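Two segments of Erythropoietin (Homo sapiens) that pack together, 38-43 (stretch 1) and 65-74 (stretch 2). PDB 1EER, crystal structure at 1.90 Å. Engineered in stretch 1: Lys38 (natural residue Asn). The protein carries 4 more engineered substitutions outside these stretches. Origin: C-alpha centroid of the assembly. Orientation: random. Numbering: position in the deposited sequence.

Stretch 1 38-43: KITVPD
Stretch 2, residues 65-74: QGLALLSEAV

The contact between the two stretches of erythropoietin is apolar at its centre, where Pro42 and Ala73 are each covered extensively by the opposing segment. Pro42 directs its CA-to-CB bond toward the helix, and its ring, puckered C-gamma endo, packs against one helical turn: Pro42 CG lies 3.8 Å from Leu70 CG, and Pro42 CD lies 4.0 Å from Leu69 CG. The ring also approaches the helix backbone, with Pro42 CG 3.3 Å from Gly66 O. An ideal CB on Gly66 would point sideways, 3.7 Å from Pro42 CB, a normal contact; the absence of a side chain leaves the backbone bare beside the ring. Gly66 O accepts the helical hydrogen bond from Leu70 N at 2.9 Å.

Two turns further along the helix, Ala73 receives the other end of the strand. Ile39 points toward the helix with chi1 m and chi2 t, placing Ile39 CG2 3.6 Å from Ala73 CA and 3.7 Å from Ala73 CB. The small methyl of Ala73 is met by Ile39 CG2, and the same Ala73 CB meets Val41 CG1 at 4.0 Å. Val41 has its CA-to-CB bond directed away from the helix, yet its m rotamer leaves CG1 within reach of Ala73. Leu70, buried between these levels, projects sideways with chi1 off the wells at -129° and chi2 t.

Residues 65-74 form continuous helix, with phi/psi near -63/-43 and i to i+4 hydrogen bonds from Leu69 N to Gln65 O (3.0 Å) through Val74 N to Leu70 O (2.9 Å). The strand beginning at Lys38 is extended, with phi/psi of -93/121 at Ile39, -64/137 at Thr40 and -134/165 at Val41; Pro42 follows at -80/172. Strand and helix run nearly antiparallel, at 157°, and their axes approach to 7.6 Å. The CA atoms of Ile39 and Ala73 are 6.1 Å apart, those of Val41 and Leu70 5.8 Å, and those of Pro42 and Gly66 5.2 Å.

Toward the margin, Leu69 points at the strand with chi1 t and chi2 p, and its branched end lies along the backbone of the other segment. Leu69 CD1 is 3.3 Å from Thr40 O, Leu69 CD2 3.7 Å from Val41 O, and Leu69 CG 3.7 Å from Pro42 N. Thr40, sideways with chi1 m, adds its methyl, Thr40 CG2 standing 3.9 Å from Leu69 CD1. Thr40 O also lies 3.6 Å from Ala73 CB. These are van der Waals contacts: no hydrogen bond joins the stretches, and the 339 Å² buried between them rests on shape and apolar packing.

Polar side chains lie beyond this surface. Asp43 points away, chi1 t, and its carboxylate is hydrogen-bonded elsewhere in the structure. Gln65 and Glu72 are exposed, while the engineered Lys38 is out of reach of the helix.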

# COMPACT_ATOMS: atom_id res chain seq x y z
N LYS A 38 -15.83 -0.26 25.24
CA LYS A 38 -15.91 0.67 24.12
C LYS A 38 -14.67 1.57 24.01
O LYS A 38 -14.46 2.46 24.85
CB LYS A 38 -17.17 1.54 24.24
CG LYS A 38 -18.42 0.79 24.68
CD LYS A 38 -18.83 1.14 26.12
CE LYS A 38 -17.63 1.53 27.01
NZ LYS A 38 -17.10 0.42 27.87
N ILE A 39 -13.85 1.34 22.99
CA ILE A 39 -12.66 2.14 22.77
C ILE A 39 -13.01 3.27 21.80
O ILE A 39 -13.46 3.02 20.68
CB ILE A 39 -11.51 1.29 22.16
CG1 ILE A 39 -11.21 0.11 23.08
CG2 ILE A 39 -10.27 2.15 21.95
CD1 ILE A 39 -9.92 -0.60 22.77
N THR A 40 -12.83 4.50 22.25
CA THR A 40 -13.13 5.66 21.42
C THR A 40 -12.19 5.68 20.21
O THR A 40 -11.00 5.44 20.33
CB THR A 40 -12.95 6.96 22.22
OG1 THR A 40 -13.78 6.91 23.39
CG2 THR A 40 -13.33 8.17 21.36
N VAL A 41 -12.74 5.97 19.04
CA VAL A 41 -11.94 6.00 17.82
C VAL A 41 -12.26 7.25 17.03
O VAL A 41 -13.26 7.92 17.29
CB VAL A 41 -12.24 4.75 16.95
CG1 VAL A 41 -11.65 3.52 17.61
CG2 VAL A 41 -13.75 4.59 16.77
N PRO A 42 -11.42 7.60 16.05
CA PRO A 42 -11.79 8.83 15.33
C PRO A 42 -12.86 8.55 14.27
O PRO A 42 -13.23 7.40 14.03
CB PRO A 42 -10.46 9.29 14.71
CG PRO A 42 -9.63 8.03 14.60
CD PRO A 42 -10.18 6.99 15.55
N ASP A 43 -13.38 9.61 13.67
CA ASP A 43 -14.37 9.45 12.62
C ASP A 43 -13.54 9.38 11.36
O ASP A 43 -12.64 10.19 11.17
CB ASP A 43 -15.30 10.66 12.55
CG ASP A 43 -16.39 10.49 11.51
OD1 ASP A 43 -16.28 9.60 10.64
OD2 ASP A 43 -17.38 11.25 11.56
N GLN A 65 -5.14 15.25 14.80
CA GLN A 65 -5.85 14.87 16.01
C GLN A 65 -6.46 13.49 15.86
O GLN A 65 -6.38 12.68 16.79
CB GLN A 65 -6.94 15.88 16.32
CG GLN A 65 -6.39 17.21 16.73
CD GLN A 65 -7.48 18.20 16.99
OE1 GLN A 65 -7.28 19.40 16.86
NE2 GLN A 65 -8.65 17.71 17.35
N GLY A 66 -7.05 13.21 14.71
CA GLY A 66 -7.64 11.90 14.50
C GLY A 66 -6.64 10.78 14.68
O GLY A 66 -6.94 9.75 15.29
N LEU A 67 -5.44 10.99 14.14
CA LEU A 67 -4.36 10.01 14.24
C LEU A 67 -3.94 9.80 15.69
O LEU A 67 -3.63 8.67 16.09
CB LEU A 67 -3.15 10.49 13.43
CG LEU A 67 -2.09 9.45 13.07
CD1 LEU A 67 -2.65 8.46 12.05
CD2 LEU A 67 -0.86 10.18 12.53
N ALA A 68 -3.92 10.88 16.46
CA ALA A 68 -3.56 10.82 17.87
C ALA A 68 -4.54 9.94 18.62
O ALA A 68 -4.15 9.08 19.41
CB ALA A 68 -3.55 12.23 18.46
N LEU A 69 -5.83 10.14 18.38
CA LEU A 69 -6.88 9.37 19.03
C LEU A 69 -6.74 7.91 18.63
O LEU A 69 -6.90 7.00 19.46
CB LEU A 69 -8.25 9.93 18.62
CG LEU A 69 -9.58 9.19 18.80
CD1 LEU A 69 -9.63 8.45 20.11
CD2 LEU A 69 -10.71 10.20 18.72
N LEU A 70 -6.44 7.70 17.35
CA LEU A 70 -6.24 6.37 16.78
C LEU A 70 -5.10 5.65 17.49
O LEU A 70 -5.22 4.47 17.85
CB LEU A 70 -5.92 6.49 15.28
CG LEU A 70 -6.73 5.67 14.26
CD1 LEU A 70 -6.00 5.65 12.92
CD2 LEU A 70 -6.93 4.24 14.75
N SER A 71 -3.98 6.34 17.67
CA SER A 71 -2.83 5.76 18.35
C SER A 71 -3.23 5.28 19.75
O SER A 71 -2.85 4.19 20.18
CB SER A 71 -1.70 6.79 18.47
OG SER A 71 -1.20 7.15 17.20
N GLU A 72 -4.00 6.11 20.45
CA GLU A 72 -4.45 5.78 21.79
C GLU A 72 -5.38 4.58 21.75
O GLU A 72 -5.35 3.73 22.65
CB GLU A 72 -5.18 6.96 22.43
CG GLU A 72 -4.38 8.24 22.52
CD GLU A 72 -5.22 9.42 22.98
OE1 GLU A 72 -6.07 9.23 23.87
OE2 GLU A 72 -5.04 10.54 22.45
N ALA A 73 -6.21 4.51 20.71
CA ALA A 73 -7.14 3.40 20.57
C ALA A 73 -6.38 2.10 20.37
O ALA A 73 -6.67 1.08 21.01
CB ALA A 73 -8.06 3.65 19.39
N VAL A 74 -5.39 2.14 19.50
CA VAL A 74 -4.59 0.95 19.22
C VAL A 74 -3.76 0.55 20.46
O VAL A 74 -3.68 -0.63 20.81
CB VAL A 74 -3.67 1.21 18.00
CG1 VAL A 74 -2.99 -0.07 17.56
CG2 VAL A 74 -4.50 1.78 16.85